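Local coordinates for protein sensory box histidine kinase/response regulator (Burkholderia thailandensis, PDB 3MR0) that probably acts as a phosphorelay sensor kinase in a two-component regulatory system, this piece being a PAS domain of it, at residues A66-A71 and D80-E85; A74-R79 and Y113-W118. All blocks are in the same frame, centred on the assembly; numbering follows the deposited sequence.

Contact 1 (A66-A71 and D80-E85); sequences ARVLAA and DTYDVE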
loop_
_atom_site.group_PDB
_atom_site.type_symbol
_atom_site.label_atom_id
_atom_site.label_comp_id
_atom_site.label_asym_id
_atom_site.label_seq_id
_atom_site.Cartn_x
_atom_site.Cartn_y
_atom_site.Cartn_z
ATOM N N ALA A 66 12.500 -4.617 -0.241
ATOM C CA ALA A 66 12.689 -5.851 -0.988
ATOM C C ALA A 66 11.443 -6.712 -0.932
ATOM O O ALA A 66 10.995 -7.219 -1.946
ATOM C CB ALA A 66 13.883 -6.606 -0.450
ATOM N N ARG A 67 10.880 -6.871 0.261
ATOM C CA ARG A 67 9.703 -7.702 0.434
ATOM C C ARG A 67 8.563 -7.223 -0.459
ATOM O O ARG A 67 7.898 -8.027 -1.133
ATOM C CB ARG A 67 9.258 -7.678 1.897
ATOM C CG ARG A 67 8.178 -8.694 2.215
ATOM C CD ARG A 67 7.998 -8.864 3.706
ATOM N NE ARG A 67 8.023 -7.584 4.400
ATOM C CZ ARG A 67 6.958 -6.808 4.542
ATOM N NH1 ARG A 67 5.806 -7.182 4.032
ATOM N NH2 ARG A 67 7.050 -5.664 5.200
ATOM N N VAL A 68 8.333 -5.910 -0.460
ATOM C CA VAL A 68 7.242 -5.311 -1.242
ATOM C C VAL A 68 7.451 -5.480 -2.741
ATOM O O VAL A 68 6.552 -5.937 -3.446
ATOM C CB VAL A 68 7.050 -3.805 -0.906
ATOM C CG1 VAL A 68 6.041 -3.152 -1.851
ATOM C CG2 VAL A 68 6.625 -3.644 0.543
ATOM N N LEU A 69 8.634 -5.113 -3.231
ATOM C CA LEU A 69 8.919 -5.216 -4.656
ATOM C C LEU A 69 8.785 -6.664 -5.100
ATOM O O LEU A 69 8.265 -6.946 -6.176
ATOM C CB LEU A 69 10.323 -4.714 -4.991
ATOM C CG LEU A 69 10.795 -3.307 -4.623
ATOM C CD1 LEU A 69 12.285 -3.183 -4.910
ATOM C CD2 LEU A 69 10.021 -2.217 -5.351
ATOM N N ALA A 70 9.265 -7.586 -4.275
ATOM C CA ALA A 70 9.158 -8.993 -4.610
ATOM C C ALA A 70 7.696 -9.435 -4.729
ATOM O O ALA A 70 7.352 -10.179 -5.643
ATOM C CB ALA A 70 9.927 -9.859 -3.593
ATOM N N ALA A 71 6.834 -8.978 -3.821
ATOM C CA ALA A 71 5.436 -9.392 -3.870
ATOM C C ALA A 71 4.750 -8.826 -5.108
ATOM O O ALA A 71 3.904 -9.491 -5.718
ATOM C CB ALA A 71 4.689 -9.002 -2.597
ATOM N N ASP A 80 0.219 -14.388 -8.453
ATOM C CA ASP A 80 -0.003 -14.558 -7.017
ATOM C C ASP A 80 -0.644 -13.321 -6.438
ATOM O O ASP A 80 -0.399 -12.211 -6.921
ATOM C CB ASP A 80 1.308 -14.792 -6.272
ATOM C CG ASP A 80 1.772 -16.237 -6.326
ATOM O OD1 ASP A 80 1.091 -17.069 -6.984
ATOM O OD2 ASP A 80 2.824 -16.528 -5.702
ATOM N N THR A 81 -1.432 -13.516 -5.380
ATOM C CA THR A 81 -2.165 -12.427 -4.734
ATOM C C THR A 81 -1.241 -11.278 -4.301
ATOM O O THR A 81 -0.118 -11.501 -3.838
ATOM C CB THR A 81 -2.965 -12.964 -3.533
ATOM O OG1 THR A 81 -3.995 -13.838 -4.011
ATOM C CG2 THR A 81 -3.592 -11.844 -2.755
ATOM N N TYR A 82 -1.708 -10.045 -4.489
ATOM C CA TYR A 82 -1.016 -8.879 -3.949
ATOM C C TYR A 82 -1.803 -8.322 -2.771
ATOM O O TYR A 82 -2.900 -7.767 -2.930
ATOM C CB TYR A 82 -0.777 -7.811 -5.019
ATOM C CG TYR A 82 0.093 -6.673 -4.553
ATOM C CD1 TYR A 82 1.473 -6.817 -4.456
ATOM C CD2 TYR A 82 -0.462 -5.449 -4.202
ATOM C CE1 TYR A 82 2.271 -5.770 -4.018
ATOM C CE2 TYR A 82 0.333 -4.393 -3.773
ATOM C CZ TYR A 82 1.690 -4.554 -3.680
ATOM O OH TYR A 82 2.460 -3.490 -3.251
ATOM N N ASP A 83 -1.215 -8.483 -1.584
ATOM C CA ASP A 83 -1.799 -8.041 -0.319
ATOM C C ASP A 83 -0.697 -7.973 0.724
ATOM O O ASP A 83 -0.361 -8.966 1.358
ATOM C CB ASP A 83 -2.895 -9.018 0.121
ATOM C CG ASP A 83 -3.646 -8.545 1.343
ATOM O OD1 ASP A 83 -3.057 -7.844 2.181
ATOM O OD2 ASP A 83 -4.836 -8.890 1.464
ATOM N N VAL A 84 -0.109 -6.806 0.893
ATOM C CA VAL A 84 1.047 -6.721 1.762
ATOM C C VAL A 84 0.835 -5.635 2.791
ATOM O O VAL A 84 0.017 -4.743 2.591
ATOM C CB VAL A 84 2.358 -6.441 0.967
ATOM C CG1 VAL A 84 2.808 -7.671 0.240
ATOM C CG2 VAL A 84 2.183 -5.259 -0.009
ATOM N N GLU A 85 1.576 -5.716 3.886
ATOM C CA GLU A 85 1.618 -4.633 4.828
ATOM C C GLU A 85 3.036 -4.119 4.900
ATOM O O GLU A 85 3.990 -4.892 4.931
ATOM C CB GLU A 85 1.081 -5.084 6.187
ATOM C CG GLU A 85 -0.399 -5.453 6.100
ATOM C CD GLU A 85 -1.041 -5.760 7.444
ATOM O OE1 GLU A 85 -0.316 -6.083 8.409
ATOM O OE2 GLU A 85 -2.286 -5.667 7.520
#

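Contact 2 (A74-R79 and Y113-W118); sequences AHLEHR and YRMVGW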
loop_
_atom_site.group_PDB
_atom_site.type_symbol
_atom_site.label_atom_id
_atom_site.label_comp_id
_atom_site.label_asym_id
_atom_site.label_seq_id
_atom_site.Cartn_x
_atom_site.Cartn_y
_atom_site.Cartn_z
ATOM N N ALA A 74 5.791 -11.184 -7.816
ATOM C CA ALA A 74 5.044 -12.417 -7.715
ATOM C C ALA A 74 3.634 -12.237 -8.293
ATOM O O ALA A 74 3.062 -13.171 -8.869
ATOM C CB ALA A 74 4.993 -12.881 -6.266
ATOM N N HIS A 75 3.081 -11.037 -8.136
ATOM C CA HIS A 75 1.754 -10.723 -8.691
ATOM C C HIS A 75 1.822 -10.533 -10.195
ATOM O O HIS A 75 1.116 -11.202 -10.943
ATOM C CB HIS A 75 1.124 -9.481 -8.043
ATOM C CG HIS A 75 -0.262 -9.183 -8.538
ATOM N ND1 HIS A 75 -1.344 -9.981 -8.241
ATOM C CD2 HIS A 75 -0.734 -8.192 -9.330
ATOM C CE1 HIS A 75 -2.427 -9.489 -8.816
ATOM N NE2 HIS A 75 -2.084 -8.403 -9.485
ATOM N N LEU A 76 2.674 -9.616 -10.639
ATOM C CA LEU A 76 2.731 -9.284 -12.061
ATOM C C LEU A 76 3.221 -10.438 -12.931
ATOM O O LEU A 76 2.967 -10.448 -14.130
ATOM C CB LEU A 76 3.573 -8.037 -12.321
ATOM C CG LEU A 76 3.015 -6.759 -11.711
ATOM C CD1 LEU A 76 3.948 -5.566 -11.993
ATOM C CD2 LEU A 76 1.596 -6.508 -12.207
ATOM N N GLU A 77 3.921 -11.399 -12.337
ATOM C CA GLU A 77 4.450 -12.519 -13.101
ATOM C C GLU A 77 3.763 -13.842 -12.851
ATOM O O GLU A 77 3.566 -14.614 -13.773
ATOM C CB GLU A 77 5.936 -12.700 -12.827
ATOM C CG GLU A 77 6.804 -11.650 -13.451
ATOM C CD GLU A 77 8.252 -11.864 -13.095
ATOM O OE1 GLU A 77 8.574 -12.966 -12.619
ATOM O OE2 GLU A 77 9.063 -10.934 -13.268
ATOM N N HIS A 78 3.442 -14.150 -11.606
ATOM C CA HIS A 78 2.909 -15.471 -11.325
ATOM C C HIS A 78 1.439 -15.363 -11.042
ATOM O O HIS A 78 0.753 -16.355 -10.861
ATOM C CB HIS A 78 3.672 -16.123 -10.186
ATOM C CG HIS A 78 5.062 -16.515 -10.568
ATOM N ND1 HIS A 78 6.183 -16.025 -9.935
ATOM C CD2 HIS A 78 5.518 -17.324 -11.554
ATOM C CE1 HIS A 78 7.265 -16.532 -10.494
ATOM N NE2 HIS A 78 6.890 -17.322 -11.484
ATOM N N ARG A 79 0.969 -14.124 -11.050
ATOM C CA ARG A 79 -0.415 -13.806 -10.740
ATOM C C ARG A 79 -0.733 -13.912 -9.253
ATOM O O ARG A 79 -1.828 -13.538 -8.836
ATOM C CB ARG A 79 -1.379 -14.657 -11.569
ATOM C CG ARG A 79 -1.365 -14.352 -13.061
ATOM C CD ARG A 79 -2.568 -14.985 -13.677
ATOM N NE ARG A 79 -3.264 -15.700 -12.625
ATOM C CZ ARG A 79 -4.568 -15.922 -12.601
ATOM N NH1 ARG A 79 -5.096 -16.569 -11.574
ATOM N NH2 ARG A 79 -5.337 -15.491 -13.593
ATOM N N TYR A 113 -1.061 -4.264 -18.110
ATOM C CA TYR A 113 -1.306 -2.919 -18.613
ATOM C C TYR A 113 -1.971 -2.042 -17.584
ATOM O O TYR A 113 -2.005 -0.838 -17.745
ATOM C CB TYR A 113 -2.162 -2.926 -19.883
ATOM C CG TYR A 113 -3.546 -3.545 -19.727
ATOM C CD1 TYR A 113 -4.641 -2.789 -19.324
ATOM C CD2 TYR A 113 -3.760 -4.881 -20.029
ATOM C CE1 TYR A 113 -5.893 -3.360 -19.207
ATOM C CE2 TYR A 113 -4.994 -5.447 -19.911
ATOM C CZ TYR A 113 -6.051 -4.692 -19.506
ATOM O OH TYR A 113 -7.270 -5.305 -19.395
ATOM N N ARG A 114 -2.502 -2.636 -16.519
ATOM C CA ARG A 114 -3.182 -1.861 -15.490
ATOM C C ARG A 114 -3.126 -2.627 -14.189
ATOM O O ARG A 114 -2.926 -3.816 -14.203
ATOM C CB ARG A 114 -4.647 -1.606 -15.892
ATOM C CG ARG A 114 -5.403 -0.618 -15.022
ATOM C CD ARG A 114 -6.821 -0.462 -15.495
ATOM N NE ARG A 114 -7.537 0.560 -14.739
ATOM C CZ ARG A 114 -8.793 0.923 -14.980
ATOM N NH1 ARG A 114 -9.477 0.347 -15.956
ATOM N NH2 ARG A 114 -9.365 1.861 -14.246
HETATM N N MSE A 115 -3.289 -1.927 -13.070
HETATM C CA MSE A 115 -3.451 -2.562 -11.750
HETATM C C MSE A 115 -4.216 -1.600 -10.802
HETATM O O MSE A 115 -3.859 -0.430 -10.658
HETATM C CB MSE A 115 -2.087 -2.973 -11.177
HETATM C CG MSE A 115 -2.178 -3.850 -9.939
HETATM SE SE MSE A 115 -0.434 -4.149 -9.096
HETATM C CE MSE A 115 -0.968 -5.308 -7.621
ATOM N N VAL A 116 -5.270 -2.099 -10.166
ATOM C CA VAL A 116 -6.097 -1.246 -9.319
ATOM C C VAL A 116 -6.165 -1.790 -7.909
ATOM O O VAL A 116 -6.264 -2.994 -7.711
ATOM C CB VAL A 116 -7.525 -1.131 -9.851
ATOM C CG1 VAL A 116 -8.295 -0.115 -9.027
ATOM C CG2 VAL A 116 -7.510 -0.728 -11.311
ATOM N N GLY A 117 -6.129 -0.904 -6.925
ATOM C CA GLY A 117 -6.183 -1.343 -5.553
ATOM C C GLY A 117 -6.389 -0.220 -4.572
ATOM O O GLY A 117 -6.768 0.890 -4.920
ATOM N N TRP A 118 -6.148 -0.527 -3.313
ATOM C CA TRP A 118 -6.354 0.436 -2.256
ATOM C C TRP A 118 -5.247 0.370 -1.212
ATOM O O TRP A 118 -4.419 -0.542 -1.208
ATOM C CB TRP A 118 -7.717 0.210 -1.597
ATOM C CG TRP A 118 -8.057 -1.237 -1.209
ATOM C CD1 TRP A 118 -8.858 -2.102 -1.910
ATOM C CD2 TRP A 118 -7.653 -1.952 -0.026
ATOM N NE1 TRP A 118 -8.958 -3.295 -1.256
ATOM C CE2 TRP A 118 -8.229 -3.236 -0.095
ATOM C CE3 TRP A 118 -6.842 -1.638 1.078
ATOM C CZ2 TRP A 118 -8.028 -4.202 0.885
ATOM C CZ3 TRP A 118 -6.637 -2.600 2.057
ATOM C CH2 TRP A 118 -7.230 -3.868 1.953
#

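Contact 1 (A66-A71 and D80-E85)
The backbone O of Glu85 is gripped by two nitrogens of one guanidinium: Arg67 NH1 donates to Glu85 O over 3.1 Å and Arg67 NH2 to the same O over 3.2 Å. The oxygen lies in the guanidinium plane, held end-on between the two nitrogens, and neither bond is quite straight (152° at the NH1 hydrogen). NH2 stays in the carbonyl plane, whereas NH1 is tilted somewhat from it. A bend at chi3 (43°) in the otherwise stretched Arg67 chain brings the group to the strand. NH2 also forms a salt bridge with Asp64, so two oxygens fix how the guanidinium is turned. The carboxylate of Glu85 belongs to another pairing, a salt bridge from OE2 to Arg125. In this PAS fold, helix 65-78 returns through a short turn into strand 82-89, an edge of the antiparallel sheet; the axes of 66-71 and 82-85 run nearly antiparallel, 9.3 Å apart at closest approach. One turn along the helix from Arg67, Ala71 CB points at the strand and meets Val84 CG1 at 3.7 Å. With CG anti to the backbone N (chi1 -172°), Tyr82 turns an edge of its ring to the helix, where Ala71 O lies near the ring plane, 3.8 Å from Tyr82 CD1. The Tyr82 side chain crosses that of Val68 obliquely, Tyr82 OH to Val68 CG1 3.9 Å.

Contact 2 (A74-R79 and Y113-W118)
Met115, deposited as selenomethionine, reaches from strand 112-121 toward the C-terminal end of helix 65-78, joining an inner strand of the antiparallel PAS sheet to a helix packed on it. CB leaves the strand on the helix side, and CG stands anti to the backbone N (chi1 -170°). The chain then stays extended, pushing selenium and methyl straight out from the strand. The first atom to find the helix is SE, which touches Leu76 CD2 at 4.4 Å and lies 4.1 Å from His75 CD2. Seen from the imidazole, the selenium is oblique, 5.0 Å from the His75 ring centroid and 62° off the ring normal, an inclined Met-aromatic approach. Met115 also packs on Trp23 and Trp25 of the neighbouring strand, and Leu76 touches Trp25 as well. His75 comes from the opposite direction. Both its ring nitrogens are engaged, ND1 with Asp80 and NE2 with the backbone N of Ala104, two bonds that fix the rotation of this buried ring. At the end of the Met115 chain the methyl comes to the imidazole obliquely, Met115 CE 3.4 Å from His75 CD2 and 3.8 Å from His75 NE2.

Contacts 1 and 2 occupy successive parts of helix 65-78, their centres about 10 Å apart, and both join it to the same sheet: contact 1 to edge strand 82-89, contact 2 to strand 112-121. They touch directly. A probable hydrogen bond between Asp80 O and His75 ND1, 2.8 Å apart, joins the turn after the helix to contact 2, and Met115 CE lies over one face of the Tyr82 ring, 3.5 Å from Tyr82 CD2. Tyr82 also lines a PG5 pocket with Trp23, Trp25 and Leu72. Between nearest atoms, its side chain is about 4 Å from a bound PG5, and that of Met115 about 5 Å from a bound PG5. PG5 probably came from the crystallisation liquor, though such molecules often mark pockets.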